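Local coordinates for protein salmonella typhimurium DB7155 bacteriophage DET7 tailspike (Bacteriophage, PDB 2V5I) that binds and hydrolyses the O-antigen polysaccharide of its Salmonella host as the trimeric receptor-binding tailspike of the phage, at the interface of chains A and B. Numbering follows the deposited sequence. Chains: chain A/B, Salmonella typhimurium DB7155 bacteriophage DET7 tailspike.

Contact 1: the interface of chains A and B. Residues chain A 18-22, 25-26, 35; chain B 14-19.
Near the N-terminal end of the tailspike fragment, the segment entering strand 20-22 of chain A runs antiparallel to the stretch that leaves helix 8-16 of chain B, with a beta bridge pairing A:Tyr19 and B:Phe17. Backbone hydrogen bonds flank this pair, both donors lying above the acceptor's carbonyl plane: B:Lys18 N donates to A:Lys18 O at 2.9 Å, nearly straight at the hydrogen (166°), whereas A:Ser20 N to B:Lys16 O bends to 144°. Water 1 joins A:Ser20 O, B:Phe17 O and A:Lys22 NZ, and water 3 ties B:Lys15 O to A:Lys22 N and A:Asp25 OD2.

Aromatic packing follows the bridge. The side chains of A:Tyr19 and B:Phe17 run side by side, pointing the same way, and their rings meet edge to face, planes 79° apart, with B:Phe17 CE1 over the rim of the A:Tyr19 face; B:Lys16 CG covers the centre of the B:Phe17 ring. Farther along, the extended B:Lys15 chain meets A:Tyr26 tip to tip, its CE 3.8 Å from A:Tyr26 CE2. A:Tyr26 OH is held by the anti lone pair of A:Asp35 OD2; this carboxylate, near B:Lys15 NZ without touching it, may favour its positive charge.

The charged grip belongs to A:Lys22, bent at chi3 and chi4 and crossing the B:Tyr19 side chain at about a right angle, CE against CE1. A:Lys22 NZ salt-bridges A:Asp25 OD2 of its own chain (2.8 Å), which helps position it to donate across the interface, in the carbonyl plane, to B:Asn14 O (2.9 Å).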
ATOM      1  N   LYS A  18     -22.129 -40.826   4.195  1.00  9.40           N
ATOM      2  CA  LYS A  18     -22.425 -39.449   4.594  1.00  9.82           C
ATOM      3  C   LYS A  18     -23.898 -39.159   4.499  1.00 11.06           C
ATOM      4  O   LYS A  18     -24.549 -39.513   3.493  1.00 11.67           O
ATOM      5  CB  LYS A  18     -21.642 -38.502   3.667  1.00 11.10           C
ATOM      6  CG  LYS A  18     -21.746 -37.004   4.124  1.00 16.92           C
ATOM      7  CD  LYS A  18     -20.443 -36.196   4.108  1.00 29.32           C
ATOM      8  CE  LYS A  18     -20.620 -34.755   4.762  1.00 25.52           C
ATOM      9  NZ  LYS A  18     -20.399 -34.631   6.295  1.00 26.56           N
ATOM     10  N   TYR A  19     -24.426 -38.432   5.496  1.00 12.26           N
ATOM     11  CA  TYR A  19     -25.842 -38.089   5.514  1.00 11.31           C
ATOM     12  C   TYR A  19     -26.120 -36.770   4.790  1.00 11.11           C
ATOM     13  O   TYR A  19     -25.488 -35.763   5.062  1.00 12.77           O
ATOM     14  CB  TYR A  19     -26.360 -38.021   6.952  1.00 11.91           C
ATOM     15  CG  TYR A  19     -26.587 -39.371   7.623  1.00 14.43           C
ATOM     16  CD1 TYR A  19     -25.540 -40.253   7.875  1.00 15.90           C
ATOM     17  CD2 TYR A  19     -27.859 -39.758   7.991  1.00 19.45           C
ATOM     18  CE1 TYR A  19     -25.773 -41.506   8.503  1.00 16.56           C
ATOM     19  CE2 TYR A  19     -28.095 -40.992   8.598  1.00 20.36           C
ATOM     20  CZ  TYR A  19     -27.053 -41.849   8.866  1.00 20.63           C
ATOM     21  OH  TYR A  19     -27.372 -43.071   9.493  1.00 24.72           O
ATOM     22  N   SER A  20     -27.068 -36.797   3.848  1.00 10.62           N
ATOM     23  CA  SER A  20     -27.545 -35.586   3.218  1.00 10.72           C
ATOM     24  C   SER A  20     -28.945 -35.847   2.707  1.00 10.49           C
ATOM     25  O   SER A  20     -29.242 -36.936   2.277  1.00 12.14           O
ATOM     26  CB  SER A  20     -26.672 -35.267   2.030  1.00 11.16           C
ATOM     27  OG  SER A  20     -27.135 -34.088   1.355  1.00 13.04           O
ATOM     28  N   VAL A  21     -29.811 -34.867   2.846  1.00 10.41           N
ATOM     29  CA  VAL A  21     -31.116 -34.911   2.211  1.00 11.87           C
ATOM     30  C   VAL A  21     -31.160 -33.895   1.068  1.00 10.38           C
ATOM     31  O   VAL A  21     -30.406 -32.912   1.046  1.00 11.40           O
ATOM     32  CB  VAL A  21     -32.274 -34.663   3.209  1.00 12.04           C
ATOM     33  CG1 VAL A  21     -32.205 -35.617   4.376  1.00 14.29           C
ATOM     34  CG2 VAL A  21     -32.332 -33.240   3.659  1.00 14.55           C
ATOM     35  N   LYS A  22     -32.081 -34.092   0.128  1.00 12.05           N
ATOM     36  CA  LYS A  22     -32.188 -33.197  -1.017  1.00 14.12           C
ATOM     37  C   LYS A  22     -33.608 -32.654  -1.174  1.00 14.28           C
ATOM     38  O   LYS A  22     -34.586 -33.361  -0.971  1.00 11.55           O
ATOM     39  CB  LYS A  22     -31.684 -33.907  -2.292  1.00 16.06           C
ATOM     40  CG  LYS A  22     -32.573 -35.009  -2.793  1.00 18.25           C
ATOM     41  CD  LYS A  22     -31.938 -35.839  -3.907  1.00 21.63           C
ATOM     42  CE  LYS A  22     -31.130 -36.990  -3.393  1.00 22.86           C
ATOM     43  NZ  LYS A  22     -31.911 -37.957  -2.477  1.00 17.77           N
ATOM     44  N   ASP A  25     -36.833 -34.325  -2.835  1.00 14.09           N
ATOM     45  CA  ASP A  25     -37.542 -35.421  -2.175  1.00 14.05           C
ATOM     46  C   ASP A  25     -38.629 -34.946  -1.228  1.00 15.42           C
ATOM     47  O   ASP A  25     -39.299 -35.779  -0.614  1.00 17.45           O
ATOM     48  CB  ASP A  25     -36.582 -36.303  -1.384  1.00 13.67           C
ATOM     49  CG  ASP A  25     -35.709 -37.182  -2.257  1.00 19.42           C
ATOM     50  OD1 ASP A  25     -36.111 -37.509  -3.396  1.00 21.83           O
ATOM     51  OD2 ASP A  25     -34.618 -37.580  -1.786  1.00 21.92           O
ATOM     52  N   TYR A  26     -38.823 -33.626  -1.097  1.00 17.03           N
ATOM     53  CA  TYR A  26     -39.825 -33.032  -0.202  1.00 18.25           C
ATOM     54  C   TYR A  26     -40.672 -32.003  -0.940  1.00 19.71           C
ATOM     55  O   TYR A  26     -40.411 -31.687  -2.098  1.00 23.15           O
ATOM     56  CB  TYR A  26     -39.152 -32.366   1.014  1.00 18.89           C
ATOM     57  CG  TYR A  26     -38.195 -33.298   1.674  1.00 18.63           C
ATOM     58  CD1 TYR A  26     -36.924 -33.458   1.176  1.00 18.88           C
ATOM     59  CD2 TYR A  26     -38.585 -34.068   2.779  1.00 16.24           C
ATOM     60  CE1 TYR A  26     -36.049 -34.348   1.727  1.00 19.40           C
ATOM     61  CE2 TYR A  26     -37.719 -34.968   3.347  1.00 19.81           C
ATOM     62  CZ  TYR A  26     -36.442 -35.097   2.813  1.00 18.81           C
ATOM     63  OH  TYR A  26     -35.596 -35.990   3.401  1.00 20.81           O
ATOM     64  N   ASP A  35     -35.995 -33.091   8.272  1.00 13.23           N
ATOM     65  CA  ASP A  35     -35.361 -34.420   8.064  1.00 13.54           C
ATOM     66  C   ASP A  35     -33.819 -34.416   7.985  1.00 14.29           C
ATOM     67  O   ASP A  35     -33.182 -35.466   8.129  1.00 15.24           O
ATOM     68  CB  ASP A  35     -35.982 -35.043   6.800  0.60 15.28           C
ATOM     69  CG  ASP A  35     -36.080 -36.575   6.848  0.60 14.84           C
ATOM     70  OD1 ASP A  35     -36.120 -37.152   7.969  0.60 16.54           O
ATOM     71  OD2 ASP A  35     -36.156 -37.184   5.739  0.60 18.52           O
TER
ATOM     72  N   ASN B  14     -31.860 -43.948  -0.161  1.00 15.49           N
ATOM     73  CA  ASN B  14     -31.809 -42.990  -1.252  1.00 16.24           C
ATOM     74  C   ASN B  14     -32.158 -41.571  -0.819  1.00 15.25           C
ATOM     75  O   ASN B  14     -31.679 -40.609  -1.412  1.00 17.14           O
ATOM     76  CB  ASN B  14     -32.763 -43.389  -2.392  1.00 17.77           C
ATOM     77  CG  ASN B  14     -32.275 -44.583  -3.188  1.00 23.55           C
ATOM     78  OD1 ASN B  14     -31.136 -45.015  -3.066  1.00 21.31           O
ATOM     79  ND2 ASN B  14     -33.165 -45.144  -4.009  1.00 24.51           N
ATOM     80  N   LYS B  15     -32.988 -41.449   0.219  1.00 14.56           N
ATOM     81  CA  LYS B  15     -33.430 -40.180   0.742  1.00 14.42           C
ATOM     82  C   LYS B  15     -32.432 -39.588   1.764  1.00 15.52           C
ATOM     83  O   LYS B  15     -32.504 -38.402   1.999  1.00 20.88           O
ATOM     84  CB  LYS B  15     -34.785 -40.355   1.430  1.00 15.91           C
ATOM     85  CG  LYS B  15     -35.560 -39.171   1.662  1.00 20.94           C
ATOM     86  CD  LYS B  15     -37.026 -39.583   2.061  1.00 23.56           C
ATOM     87  CE  LYS B  15     -38.009 -38.441   1.884  1.00 28.24           C
ATOM     88  NZ  LYS B  15     -39.312 -38.760   2.561  1.00 28.76           N
ATOM     89  N   LYS B  16     -31.587 -40.387   2.409  1.00 13.97           N
ATOM     90  CA  LYS B  16     -30.798 -39.868   3.518  1.00 13.73           C
ATOM     91  C   LYS B  16     -29.301 -39.778   3.303  1.00 12.68           C
ATOM     92  O   LYS B  16     -28.635 -39.199   4.160  1.00 11.06           O
ATOM     93  CB  LYS B  16     -31.085 -40.638   4.828  1.00 12.59           C
ATOM     94  CG  LYS B  16     -30.496 -42.015   4.866  1.00 16.32           C
ATOM     95  CD  LYS B  16     -30.915 -42.684   6.201  1.00 18.48           C
ATOM     96  CE  LYS B  16     -30.236 -43.930   6.490  1.00 24.83           C
ATOM     97  NZ  LYS B  16     -30.763 -44.474   7.804  1.00 22.33           N
ATOM     98  N   PHE B  17     -28.771 -40.371   2.214  1.00 12.92           N
ATOM     99  CA  PHE B  17     -27.330 -40.367   2.007  1.00 11.33           C
ATOM    100  C   PHE B  17     -26.914 -39.480   0.830  1.00 10.90           C
ATOM    101  O   PHE B  17     -27.598 -39.367  -0.177  1.00 11.95           O
ATOM    102  CB  PHE B  17     -26.776 -41.787   1.785  1.00 10.49           C
ATOM    103  CG  PHE B  17     -26.987 -42.735   2.913  1.00 12.72           C
ATOM    104  CD1 PHE B  17     -26.587 -42.421   4.214  1.00 11.37           C
ATOM    105  CD2 PHE B  17     -27.508 -44.014   2.673  1.00 14.84           C
ATOM    106  CE1 PHE B  17     -26.769 -43.333   5.258  1.00 15.95           C
ATOM    107  CE2 PHE B  17     -27.715 -44.921   3.726  1.00 15.52           C
ATOM    108  CZ  PHE B  17     -27.310 -44.579   5.017  1.00 18.48           C
ATOM    109  N   LYS B  18     -25.773 -38.844   0.977  1.00  9.40           N
ATOM    110  CA  LYS B  18     -25.188 -38.024  -0.084  1.00  9.82           C
ATOM    111  C   LYS B  18     -24.745 -38.870  -1.246  1.00 11.06           C
ATOM    112  O   LYS B  18     -24.104 -39.925  -1.052  1.00 11.67           O
ATOM    113  CB  LYS B  18     -23.983 -37.267   0.503  1.00 11.10           C
ATOM    114  CG  LYS B  18     -23.392 -36.218  -0.504  1.00 16.92           C
ATOM    115  CD  LYS B  18     -23.045 -34.841   0.072  1.00 29.32           C
ATOM    116  CE  LYS B  18     -22.632 -33.800  -1.060  1.00 25.52           C
ATOM    117  NZ  LYS B  18     -23.768 -32.972  -1.721  1.00 26.56           N
ATOM    118  N   TYR B  19     -24.996 -38.379  -2.470  1.00 12.26           N
ATOM    119  CA  TYR B  19     -24.615 -39.110  -3.671  1.00 11.31           C
ATOM    120  C   TYR B  19     -23.201 -38.754  -4.132  1.00 11.11           C
ATOM    121  O   TYR B  19     -22.866 -37.591  -4.281  1.00 12.77           O
ATOM    122  CB  TYR B  19     -25.618 -38.852  -4.797  1.00 11.91           C
ATOM    123  CG  TYR B  19     -26.947 -39.588  -4.662  1.00 14.43           C
ATOM    124  CD1 TYR B  19     -27.824 -39.337  -3.612  1.00 15.90           C
ATOM    125  CD2 TYR B  19     -27.308 -40.542  -5.591  1.00 19.45           C
ATOM    126  CE1 TYR B  19     -29.058 -40.033  -3.506  1.00 16.56           C
ATOM    127  CE2 TYR B  19     -28.514 -41.236  -5.486  1.00 20.36           C
ATOM    128  CZ  TYR B  19     -29.388 -40.968  -4.458  1.00 20.63           C
ATOM    129  OH  TYR B  19     -30.590 -41.702  -4.428  1.00 24.72           O
TER
HETATM  130  O   HOH W   1     -29.844 -37.745  -0.365  1.00 13.67           O
HETATM  131  O   HOH W   2     -25.236 -32.120   0.707  1.00 15.84           O
HETATM  132  O   HOH W   3     -33.524 -36.563   0.374  1.00 16.27           O

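Contact 2: the interface of chains A and B. Residues chain A 483-487, 504-505, 508, 510; chain B 469, 491-495, 500.
A buttressed carboxylate and two backbone bonds fasten the start of strand 485-493 in chain A to the end of the same strand in chain B. A:Ala485 N donates to B:Leu492 O at 3.0 Å, straight at the hydrogen (167°) but from above the carbonyl plane; B:Ser495 N reaches A:Gly483 O in plane, on a lone pair, at 2.8 Å.

The tight part centres on A:Asp508 OD1, gripped by three donors. B:Ser493 OG, anti to its backbone N (chi1 -175°), comes across the interface onto the syn lone pair of A:Asp508 OD1 at 2.7 Å. A:Asn505 ND2 takes the anti lone pair, and A:Ser484 OG arrives from above the carboxylate plane, 2.8 Å from A:Asp508 OD1. The A:Asn505 amide is itself fixed in rotation: ND2 also donates to A:Ala485 O, close to the amide plane, while OD1 accepts from A:Lys510 N. A:Lys510, bent at chi2 and chi4, curls back so that NZ meets A:Asp508 O nearly along the C=O axis and sits above the carboxylate plane at OD2, a charge that probably helps keep the aspartate ionised. Beneath this network B:Val500 wedges in: its side chain crosses those of A:Asn505 and A:Lys510 at about right angles, with CG2 against A:Lys510 CG and A:Asn505 OD1, and B:Val500 CG1 slides past A:Val504 CG1 at 3.7 Å. B:Ala491 CB fills in against A:Asn505 CB.

The margins are looser and use water. Water 5 links A:Asp508 OD2 to B:Gly494 N, and at the opposite margin water 4 spans A:Thr487 OG1 and B:Ser469 O. There B:Ser469 loses just 8 Å² of surface to chain A, its CB meeting A:Ala485 CB.

Within the fold, the site lies in the C-terminal intertwined region, beyond the beta-helix, where strand 485-493 of one subunit meets that of its neighbour.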
ATOM      1  N   GLY A 483      28.780  27.220 -19.433  1.00 11.50           N
ATOM      2  CA  GLY A 483      29.547  27.107 -18.184  1.00 10.98           C
ATOM      3  C   GLY A 483      29.332  28.259 -17.188  1.00  9.73           C
ATOM      4  O   GLY A 483      30.135  28.432 -16.293  1.00 11.56           O
ATOM      5  N   SER A 484      28.261  29.003 -17.375  1.00  9.52           N
ATOM      6  CA  SER A 484      27.991  30.229 -16.599  1.00 10.59           C
ATOM      7  C   SER A 484      26.498  30.444 -16.358  1.00  9.75           C
ATOM      8  O   SER A 484      25.646  30.220 -17.270  1.00 10.18           O
ATOM      9  CB  SER A 484      28.570  31.441 -17.343  1.00 11.21           C
ATOM     10  OG  SER A 484      28.281  32.646 -16.712  1.00 14.66           O
ATOM     11  N   ALA A 485      26.174  30.866 -15.124  1.00 10.73           N
ATOM     12  CA  ALA A 485      24.806  31.203 -14.702  1.00  8.53           C
ATOM     13  C   ALA A 485      24.829  32.404 -13.761  1.00  8.35           C
ATOM     14  O   ALA A 485      25.906  32.821 -13.258  1.00  8.01           O
ATOM     15  CB  ALA A 485      24.130  30.018 -14.026  1.00  9.31           C
ATOM     16  N   TRP A 486      23.649  32.964 -13.530  1.00  9.79           N
ATOM     17  CA  TRP A 486      23.493  34.032 -12.553  1.00  8.23           C
ATOM     18  C   TRP A 486      22.389  33.734 -11.551  1.00  8.96           C
ATOM     19  O   TRP A 486      21.385  33.133 -11.929  1.00  8.14           O
ATOM     20  CB  TRP A 486      23.307  35.392 -13.185  1.00 10.41           C
ATOM     21  CG  TRP A 486      22.118  35.630 -14.056  1.00  7.04           C
ATOM     22  CD1 TRP A 486      22.039  35.400 -15.373  1.00 10.59           C
ATOM     23  CD2 TRP A 486      20.949  36.404 -13.718  1.00  9.00           C
ATOM     24  NE1 TRP A 486      20.873  35.886 -15.893  1.00 10.77           N
ATOM     25  CE2 TRP A 486      20.153  36.472 -14.882  1.00  8.65           C
ATOM     26  CE3 TRP A 486      20.466  36.951 -12.536  1.00 13.77           C
ATOM     27  CZ2 TRP A 486      18.945  37.185 -14.924  1.00 12.92           C
ATOM     28  CZ3 TRP A 486      19.272  37.625 -12.573  1.00 13.72           C
ATOM     29  CH2 TRP A 486      18.502  37.717 -13.753  1.00 15.29           C
ATOM     30  N   THR A 487      22.604  34.181 -10.318  1.00  7.47           N
ATOM     31  CA  THR A 487      21.673  33.896  -9.195  1.00  7.58           C
ATOM     32  C   THR A 487      21.053  35.236  -8.774  1.00  9.64           C
ATOM     33  O   THR A 487      21.734  36.256  -8.682  1.00 10.75           O
ATOM     34  CB  THR A 487      22.432  33.283  -8.046  1.00  9.40           C
ATOM     35  OG1 THR A 487      23.034  32.031  -8.497  1.00 10.50           O
ATOM     36  CG2 THR A 487      21.521  32.908  -6.897  1.00 12.47           C
ATOM     37  N   VAL A 504      23.709  38.227  -8.922  1.00  8.46           N
ATOM     38  CA  VAL A 504      25.109  37.843  -8.853  1.00  9.65           C
ATOM     39  C   VAL A 504      25.489  37.102 -10.168  1.00  7.92           C
ATOM     40  O   VAL A 504      24.903  36.088 -10.516  1.00  7.39           O
ATOM     41  CB  VAL A 504      25.345  36.902  -7.636  1.00 11.57           C
ATOM     42  CG1 VAL A 504      26.772  36.413  -7.597  1.00 15.23           C
ATOM     43  CG2 VAL A 504      24.997  37.615  -6.298  1.00 12.42           C
ATOM     44  N   ASN A 505      26.501  37.655 -10.855  1.00  7.80           N
ATOM     45  CA  ASN A 505      27.143  37.098 -12.065  1.00  7.65           C
ATOM     46  C   ASN A 505      26.297  37.210 -13.362  1.00  8.07           C
ATOM     47  O   ASN A 505      26.545  36.492 -14.309  1.00  8.82           O
ATOM     48  CB  ASN A 505      27.612  35.654 -11.886  1.00  7.72           C
ATOM     49  CG  ASN A 505      28.661  35.277 -12.911  1.00 10.52           C
ATOM     50  OD1 ASN A 505      29.571  36.095 -13.174  1.00  9.95           O
ATOM     51  ND2 ASN A 505      28.591  34.043 -13.456  1.00  9.07           N
ATOM     52  N   ASP A 508      27.952  37.092 -16.887  1.00 12.30           N
ATOM     53  CA  ASP A 508      29.256  36.555 -16.507  1.00 12.49           C
ATOM     54  C   ASP A 508      30.297  37.643 -16.214  1.00 11.28           C
ATOM     55  O   ASP A 508      31.510  37.438 -16.322  1.00 13.79           O
ATOM     56  CB  ASP A 508      29.820  35.539 -17.532  1.00 13.68           C
ATOM     57  CG  ASP A 508      30.781  34.541 -16.896  1.00 16.91           C
ATOM     58  OD1 ASP A 508      30.516  33.973 -15.806  1.00 16.85           O
ATOM     59  OD2 ASP A 508      31.877  34.312 -17.468  1.00 19.08           O
ATOM     60  N   LYS A 510      30.798  38.695 -13.162  1.00 11.00           N
ATOM     61  CA  LYS A 510      31.329  38.391 -11.824  1.00 11.26           C
ATOM     62  C   LYS A 510      31.134  39.507 -10.805  1.00 10.27           C
ATOM     63  O   LYS A 510      31.896  39.679  -9.855  1.00 11.67           O
ATOM     64  CB  LYS A 510      32.784  37.912 -11.876  1.00 12.69           C
ATOM     65  CG  LYS A 510      32.989  36.699 -12.803  1.00 17.25           C
ATOM     66  CD  LYS A 510      34.272  36.722 -13.511  1.00 27.36           C
ATOM     67  CE  LYS A 510      34.310  35.671 -14.634  1.00 30.33           C
ATOM     68  NZ  LYS A 510      34.059  36.264 -16.014  1.00 29.61           N
TER
ATOM     69  N   SER B 469      24.195  25.167 -11.061  1.00  9.10           N
ATOM     70  CA  SER B 469      24.297  26.511 -11.580  1.00  7.96           C
ATOM     71  C   SER B 469      24.483  27.575 -10.498  1.00 10.85           C
ATOM     72  O   SER B 469      24.921  28.693 -10.770  1.00  9.72           O
ATOM     73  CB  SER B 469      23.070  26.796 -12.434  1.00  9.78           C
ATOM     74  OG  SER B 469      21.841  26.585 -11.726  1.00 11.69           O
ATOM     75  N   ALA B 491      27.066  31.470  -7.743  1.00  8.71           N
ATOM     76  CA  ALA B 491      26.745  31.287  -9.169  1.00  9.96           C
ATOM     77  C   ALA B 491      27.944  30.592  -9.844  1.00  9.49           C
ATOM     78  O   ALA B 491      29.120  30.911  -9.580  1.00 10.84           O
ATOM     79  CB  ALA B 491      26.493  32.633  -9.874  1.00 10.34           C
ATOM     80  N   LEU B 492      27.619  29.740 -10.815  1.00 11.02           N
ATOM     81  CA  LEU B 492      28.577  29.066 -11.696  1.00  8.86           C
ATOM     82  C   LEU B 492      29.263  30.009 -12.701  1.00 10.08           C
ATOM     83  O   LEU B 492      28.631  30.848 -13.335  1.00 10.09           O
ATOM     84  CB  LEU B 492      27.792  28.018 -12.524  1.00  9.49           C
ATOM     85  CG  LEU B 492      28.524  27.099 -13.520  1.00  9.64           C
ATOM     86  CD1 LEU B 492      29.374  26.076 -12.820  1.00 14.49           C
ATOM     87  CD2 LEU B 492      27.518  26.452 -14.484  1.00 12.84           C
ATOM     88  N   SER B 493      30.567  29.861 -12.827  1.00 10.93           N
ATOM     89  CA  SER B 493      31.322  30.585 -13.883  1.00 11.36           C
ATOM     90  C   SER B 493      32.496  29.696 -14.313  1.00 11.90           C
ATOM     91  O   SER B 493      33.108  29.023 -13.465  1.00 12.33           O
ATOM     92  CB  SER B 493      31.841  31.949 -13.395  1.00 13.89           C
ATOM     93  OG  SER B 493      32.474  32.658 -14.481  1.00 15.87           O
ATOM     94  N   GLY B 494      32.842  29.797 -15.589  1.00 13.70           N
ATOM     95  CA  GLY B 494      33.918  28.953 -16.157  1.00 14.92           C
ATOM     96  C   GLY B 494      33.766  27.473 -15.849  1.00 15.73           C
ATOM     97  O   GLY B 494      34.789  26.767 -15.616  1.00 16.39           O
ATOM     98  N   SER B 495      32.527  27.000 -15.822  1.00 14.14           N
ATOM     99  CA  SER B 495      32.216  25.610 -15.446  1.00 16.22           C
ATOM    100  C   SER B 495      32.700  25.169 -14.071  1.00 16.13           C
ATOM    101  O   SER B 495      32.835  23.953 -13.801  1.00 15.98           O
ATOM    102  CB  SER B 495      32.721  24.653 -16.516  1.00 17.18           C
ATOM    103  OG  SER B 495      32.077  24.903 -17.781  1.00 18.54           O
ATOM    104  N   VAL B 500      31.407  32.411  -8.086  1.00 11.47           N
ATOM    105  CA  VAL B 500      31.145  33.819  -7.765  1.00 10.71           C
ATOM    106  C   VAL B 500      30.202  33.772  -6.569  1.00 12.03           C
ATOM    107  O   VAL B 500      29.162  33.111  -6.656  1.00 11.40           O
ATOM    108  CB  VAL B 500      30.479  34.577  -8.924  1.00 11.40           C
ATOM    109  CG1 VAL B 500      30.288  36.059  -8.558  1.00 15.49           C
ATOM    110  CG2 VAL B 500      31.314  34.450 -10.189  1.00 13.63           C
TER
HETATM  111  O   HOH W   4      23.060  30.751 -10.912  1.00 11.17           O
HETATM  112  O   HOH W   5      32.262  31.506 -17.774  1.00 19.14           O

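Contact 1 and contact 2 lie about 92 Å apart, measured between the centres of their C-alpha atoms, and share no residues. Contact 1 joins the N-terminal segments around helix 8-16 and strand 20-22, whereas contact 2 joins strand 485-493 and the turns near it in the C-terminal region. The long beta-helix runs between them, so the same two subunits are clasped towards both ends. In each, the identical chains contribute different sets of residues, partly overlapping in contact 1, as suits an assembly of three copies, where each pattern can repeat around the trimer. Such paired clasps probably help keep the subunits in register along the spike.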